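Local atomic coordinates of 2-hydroxyisobutyryl-CoA mutase large subunit (Aquincola tertiaricarbonis, PDB entry 4R3U), a protein that catalyses, together with a small cobalamin-binding subunit, the isomerisation of 2-hydroxyisobutyryl-CoA and (S)-3-hydroxybutyryl-CoA. Residues Thr271-Ile276 against Gly444-Leu449; Ile52-Val57 against Ala467-Ser472. One frame throughout, in Å; residues are numbered along the deposited sequence.

Contact 1 (Thr271-Ile276 against Gly444-Leu449); sequences TLANLI and GGTIKL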
loop_
_atom_site.group_PDB
_atom_site.type_symbol
_atom_site.label_atom_id
_atom_site.label_comp_id
_atom_site.label_asym_id
_atom_site.label_seq_id
_atom_site.Cartn_x
_atom_site.Cartn_y
_atom_site.Cartn_z
ATOM N N THR A 271 18.743 -1.552 -20.702
ATOM C CA THR A 271 19.378 -0.450 -19.987
ATOM C C THR A 271 20.862 -0.772 -19.818
ATOM O O THR A 271 21.718 0.102 -20.051
ATOM C CB THR A 271 18.673 -0.172 -18.650
ATOM O OG1 THR A 271 17.290 0.023 -18.895
ATOM C CG2 THR A 271 19.221 1.062 -17.943
ATOM N N LEU A 272 21.164 -2.026 -19.441
ATOM C CA LEU A 272 22.544 -2.476 -19.328
ATOM C C LEU A 272 23.262 -2.474 -20.685
ATOM O O LEU A 272 24.426 -2.071 -20.745
ATOM C CB LEU A 272 22.647 -3.815 -18.596
ATOM C CG LEU A 272 22.311 -3.742 -17.098
ATOM C CD1 LEU A 272 22.487 -5.079 -16.437
ATOM C CD2 LEU A 272 23.140 -2.671 -16.375
ATOM N N ALA A 273 22.536 -2.804 -21.788
ATOM C CA ALA A 273 23.078 -2.757 -23.166
ATOM C C ALA A 273 23.535 -1.332 -23.507
ATOM O O ALA A 273 24.615 -1.144 -24.069
ATOM C CB ALA A 273 22.037 -3.251 -24.165
ATOM N N ASN A 274 22.727 -0.333 -23.109
ATOM C CA ASN A 274 22.982 1.102 -23.282
ATOM C C ASN A 274 24.182 1.555 -22.450
ATOM O O ASN A 274 25.032 2.287 -22.968
ATOM C CB ASN A 274 21.731 1.915 -22.947
ATOM C CG ASN A 274 20.677 1.861 -24.039
ATOM O OD1 ASN A 274 20.942 1.458 -25.182
ATOM N ND2 ASN A 274 19.474 2.346 -23.745
ATOM N N LEU A 275 24.291 1.065 -21.193
ATOM C CA LEU A 275 25.425 1.360 -20.318
ATOM C C LEU A 275 26.748 0.963 -20.997
ATOM O O LEU A 275 27.673 1.777 -21.046
ATOM C CB LEU A 275 25.295 0.651 -18.946
ATOM C CG LEU A 275 26.608 0.494 -18.147
ATOM C CD1 LEU A 275 27.003 1.785 -17.443
ATOM C CD2 LEU A 275 26.525 -0.653 -17.200
ATOM N N ILE A 276 26.827 -0.270 -21.511
ATOM C CA ILE A 276 28.022 -0.789 -22.170
ATOM C C ILE A 276 28.488 0.136 -23.316
ATOM O O ILE A 276 29.662 0.502 -23.362
ATOM C CB ILE A 276 27.820 -2.270 -22.586
ATOM C CG1 ILE A 276 27.846 -3.175 -21.337
ATOM C CG2 ILE A 276 28.865 -2.712 -23.682
ATOM C CD1 ILE A 276 27.015 -4.462 -21.468
ATOM N N GLY A 444 25.819 -7.558 -33.199
ATOM C CA GLY A 444 26.534 -6.373 -33.659
ATOM C C GLY A 444 26.460 -5.105 -32.829
ATOM O O GLY A 444 26.835 -4.029 -33.310
ATOM N N GLY A 445 25.991 -5.209 -31.591
ATOM C CA GLY A 445 25.941 -4.041 -30.722
ATOM C C GLY A 445 24.616 -3.312 -30.695
ATOM O O GLY A 445 23.735 -3.545 -31.527
ATOM N N THR A 446 24.510 -2.391 -29.739
ATOM C CA THR A 446 23.335 -1.599 -29.423
ATOM C C THR A 446 22.908 -0.747 -30.580
ATOM O O THR A 446 21.780 -0.898 -31.035
ATOM C CB THR A 446 23.575 -0.837 -28.112
ATOM O OG1 THR A 446 23.789 -1.769 -27.060
ATOM C CG2 THR A 446 22.471 0.085 -27.754
ATOM N N ILE A 447 23.799 0.144 -31.054
ATOM C CA ILE A 447 23.541 1.084 -32.153
ATOM C C ILE A 447 23.008 0.416 -33.402
ATOM O O ILE A 447 21.968 0.849 -33.903
ATOM C CB ILE A 447 24.676 2.121 -32.369
ATOM C CG1 ILE A 447 24.833 2.970 -31.083
ATOM C CG2 ILE A 447 24.380 3.016 -33.589
ATOM C CD1 ILE A 447 25.906 3.946 -31.092
ATOM N N LYS A 448 23.638 -0.688 -33.835
ATOM C CA LYS A 448 23.198 -1.455 -35.010
ATOM C C LYS A 448 21.791 -2.035 -34.836
ATOM O O LYS A 448 20.977 -1.933 -35.753
ATOM C CB LYS A 448 24.203 -2.567 -35.385
ATOM C CG LYS A 448 25.627 -2.075 -35.680
ATOM C CD LYS A 448 25.814 -1.021 -36.828
ATOM C CE LYS A 448 26.141 0.408 -36.364
ATOM N NZ LYS A 448 27.195 0.506 -35.291
ATOM N N LEU A 449 21.503 -2.590 -33.640
ATOM C CA LEU A 449 20.211 -3.168 -33.281
ATOM C C LEU A 449 19.135 -2.103 -33.150
ATOM O O LEU A 449 17.977 -2.392 -33.447
ATOM C CB LEU A 449 20.330 -4.018 -32.007
ATOM C CG LEU A 449 20.587 -5.530 -32.160
ATOM C CD1 LEU A 449 21.504 -5.834 -33.318
ATOM C CD2 LEU A 449 21.166 -6.108 -30.885
#
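Ala273, in the middle of a long helix, and Thr446, in the opening turn of a short one, bring the two backbones to 6.4 Å between their CA atoms. CB of Ala273 and CB of Thr446 both point toward the facing segment, with Ala273 CB 3.7 Å from Thr446 OG1. Thr446 OG1 also lies 3.2 Å from Ala273 O, a weak hydrogen bond; Thr277 OG1, one turn beyond Ala273, lies within reach of the same proton, so the pairing is not settled. Ala273 O is in turn hydrogen-bonded to Thr277 OG1, so both threonine hydroxyls lie near one helix carbonyl.

The two branches of Thr446 divide the work. Thr446 CG2 stands anti to the backbone N, beside the carbonyl carbon (chi1 -61°, measured to OG1), and meets Asn274 OD1 at 3.3 Å. The Asn274 side chain starts away from the partner helix and bends back, crossing that of Thr446 at roughly a right angle. Met217 of helix 213-219 touches both side chains, and Val440 packs on Thr446 as well.

Just before Thr446, helix 420-442 ends in a Schellman motif at Gly444, and Gly445 is the N-cap of the next helix; the positive phi of both residues suits glycine. The arrangement is buried helix-helix packing in the TIM-barrel region of an acyl-CoA mutase, where the first turn of helix 446-451, following the two glycines, packs on helix 264-283.

Contact 2 (Ile52-Val57 against Ala467-Ser472); sequences IGDFPV and ALRKQS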
loop_
_atom_site.group_PDB
_atom_site.type_symbol
_atom_site.label_atom_id
_atom_site.label_comp_id
_atom_site.label_asym_id
_atom_site.label_seq_id
_atom_site.Cartn_x
_atom_site.Cartn_y
_atom_site.Cartn_z
ATOM N N ILE A 52 4.345 -11.125 -13.964
ATOM C CA ILE A 52 3.779 -10.284 -15.039
ATOM C C ILE A 52 4.810 -10.247 -16.179
ATOM O O ILE A 52 4.450 -10.312 -17.352
ATOM C CB ILE A 52 3.394 -8.875 -14.530
ATOM C CG1 ILE A 52 2.239 -8.942 -13.504
ATOM C CG2 ILE A 52 3.069 -7.913 -15.690
ATOM C CD1 ILE A 52 1.969 -7.638 -12.674
ATOM N N GLY A 53 6.083 -10.270 -15.807
ATOM C CA GLY A 53 7.209 -10.300 -16.734
ATOM C C GLY A 53 7.486 -11.644 -17.378
ATOM O O GLY A 53 8.547 -11.821 -17.974
ATOM N N ASP A 54 6.510 -12.586 -17.273
ATOM C CA ASP A 54 6.501 -13.928 -17.878
ATOM C C ASP A 54 7.542 -14.948 -17.398
ATOM O O ASP A 54 7.876 -15.887 -18.121
ATOM C CB ASP A 54 6.441 -13.850 -19.408
ATOM C CG ASP A 54 5.067 -13.916 -20.014
ATOM O OD1 ASP A 54 4.077 -13.660 -19.284
ATOM O OD2 ASP A 54 4.975 -14.181 -21.229
ATOM N N PHE A 55 8.044 -14.775 -16.185
ATOM C CA PHE A 55 8.971 -15.744 -15.613
ATOM C C PHE A 55 8.123 -16.774 -14.892
ATOM O O PHE A 55 7.262 -16.382 -14.098
ATOM C CB PHE A 55 9.920 -15.066 -14.614
ATOM C CG PHE A 55 11.190 -14.510 -15.193
ATOM C CD1 PHE A 55 11.155 -13.602 -16.238
ATOM C CD2 PHE A 55 12.427 -14.856 -14.653
ATOM C CE1 PHE A 55 12.332 -13.083 -16.771
ATOM C CE2 PHE A 55 13.608 -14.315 -15.167
ATOM C CZ PHE A 55 13.551 -13.429 -16.222
ATOM N N PRO A 56 8.289 -18.082 -15.179
ATOM C CA PRO A 56 7.486 -19.088 -14.458
ATOM C C PRO A 56 7.884 -19.165 -12.977
ATOM O O PRO A 56 9.076 -19.102 -12.627
ATOM C CB PRO A 56 7.770 -20.390 -15.211
ATOM C CG PRO A 56 9.082 -20.190 -15.872
ATOM C CD PRO A 56 9.244 -18.714 -16.122
ATOM N N VAL A 57 6.864 -19.272 -12.101
ATOM C CA VAL A 57 7.059 -19.363 -10.656
ATOM C C VAL A 57 6.641 -20.713 -10.079
ATOM O O VAL A 57 5.683 -21.331 -10.569
ATOM C CB VAL A 57 6.477 -18.170 -9.866
ATOM C CG1 VAL A 57 7.136 -16.873 -10.287
ATOM C CG2 VAL A 57 4.955 -18.079 -9.996
ATOM N N ALA A 467 -1.854 -5.791 -24.092
ATOM C CA ALA A 467 -3.136 -5.273 -24.554
ATOM C C ALA A 467 -4.127 -6.411 -24.782
ATOM O O ALA A 467 -5.277 -6.305 -24.353
ATOM C CB ALA A 467 -2.948 -4.466 -25.824
ATOM N N LEU A 468 -3.677 -7.509 -25.420
ATOM C CA LEU A 468 -4.523 -8.674 -25.658
ATOM C C LEU A 468 -4.913 -9.365 -24.331
ATOM O O LEU A 468 -6.047 -9.858 -24.223
ATOM C CB LEU A 468 -3.845 -9.683 -26.596
ATOM C CG LEU A 468 -3.587 -9.262 -28.037
ATOM C CD1 LEU A 468 -2.823 -10.324 -28.760
ATOM C CD2 LEU A 468 -4.861 -8.946 -28.787
ATOM N N ARG A 469 -3.979 -9.410 -23.338
ATOM C CA ARG A 469 -4.227 -10.040 -22.028
ATOM C C ARG A 469 -5.247 -9.255 -21.208
ATOM O O ARG A 469 -6.033 -9.856 -20.491
ATOM C CB ARG A 469 -2.921 -10.260 -21.243
ATOM C CG ARG A 469 -2.144 -11.459 -21.743
ATOM C CD ARG A 469 -0.894 -11.721 -20.943
ATOM N NE ARG A 469 0.058 -12.549 -21.690
ATOM C CZ ARG A 469 1.262 -12.903 -21.245
ATOM N NH1 ARG A 469 1.678 -12.515 -20.041
ATOM N NH2 ARG A 469 2.070 -13.621 -22.009
ATOM N N LYS A 470 -5.248 -7.918 -21.350
ATOM C CA LYS A 470 -6.188 -6.977 -20.740
ATOM C C LYS A 470 -7.582 -7.167 -21.374
ATOM O O LYS A 470 -8.616 -7.095 -20.703
ATOM C CB LYS A 470 -5.715 -5.540 -21.032
ATOM C CG LYS A 470 -5.149 -4.796 -19.851
ATOM C CD LYS A 470 -4.667 -3.414 -20.260
ATOM C CE LYS A 470 -5.711 -2.325 -20.234
ATOM N NZ LYS A 470 -5.151 -1.071 -20.818
ATOM N N GLN A 471 -7.598 -7.359 -22.681
ATOM C CA GLN A 471 -8.804 -7.541 -23.461
ATOM C C GLN A 471 -9.503 -8.848 -23.067
ATOM O O GLN A 471 -10.677 -8.797 -22.705
ATOM C CB GLN A 471 -8.462 -7.471 -24.959
ATOM C CG GLN A 471 -9.657 -7.579 -25.864
ATOM C CD GLN A 471 -9.251 -7.605 -27.299
ATOM O OE1 GLN A 471 -9.598 -6.710 -28.050
ATOM N NE2 GLN A 471 -8.530 -8.635 -27.718
ATOM N N SER A 472 -8.779 -9.985 -23.073
ATOM C CA SER A 472 -9.313 -11.288 -22.670
ATOM C C SER A 472 -9.658 -11.363 -21.184
ATOM O O SER A 472 -10.452 -12.213 -20.785
ATOM C CB SER A 472 -8.323 -12.401 -22.995
ATOM O OG SER A 472 -7.141 -12.285 -22.226
#
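Arg469 reaches from its helix to the carboxylate of Asp54 and grips it end-on, NH1 and NH2 each taking one oxygen. The bond from Arg469 NH1 to Asp54 OD1 is 2.8 Å long and nearly straight, at 166°. Its partner, from Arg469 NH2 to Asp54 OD2, measures 3.1 Å and uses the syn lone pair of that oxygen. Arg469 NH2 also makes a weak, bent approach to Asp54 OD1 at 3.4 Å. Carboxylate and guanidinium planes lie 22° apart, almost coplanar, so the charged groups meet edge to edge in a bidentate salt bridge.

The arginine chain runs extended from CG to NE (chi3 -160°), which carries the guanidinium far enough to span a backbone separation of 12.1 Å between Asp54 CA and Arg469 CA. The third nitrogen, NE, is held by a salt bridge to Glu465, one turn earlier on the same helix; two acids thus fix the rotation of the guanidinium. On the loop side, backbone amides have their own acceptors: Ile52 N bonds to Asp305 and Gly53 N to Glu308. Next along the helix, Lys470 makes a salt bridge to Asp127 of the small subunit.

An alanine in place of Asp54 would probably leave NH1 and NH2 of Arg469 without their carboxylate and the end of the side chain freer to swing, while the Glu465 bridge to NE would stay. With so little surface buried, 93 Å² in all, the chemistry implies that segment 52-57 and helix 454-472 are joined mainly by paired charge and directional bonds.

Overall arrangement
The two contacts sit 26 Å apart between centres, with nearest atoms about 12 Å apart, and do not touch. Contact 1 is buried and contact 2 lies at the surface, yet they bury similar areas. Along the chain, contact 1 falls between the two halves of contact 2, and helices 446-451 and 454-472, one in each contact, follow each other directly. Place and chemistry agree: the interior pair joins two helices through an alanine, an asparagine and a threonine, with a weak hydroxyl bond, whereas the outer pair spans a wider gap with a full salt bridge. No other protein chain touches contact 1, while the segments of contact 2 also meet both the small subunit and the second large subunit.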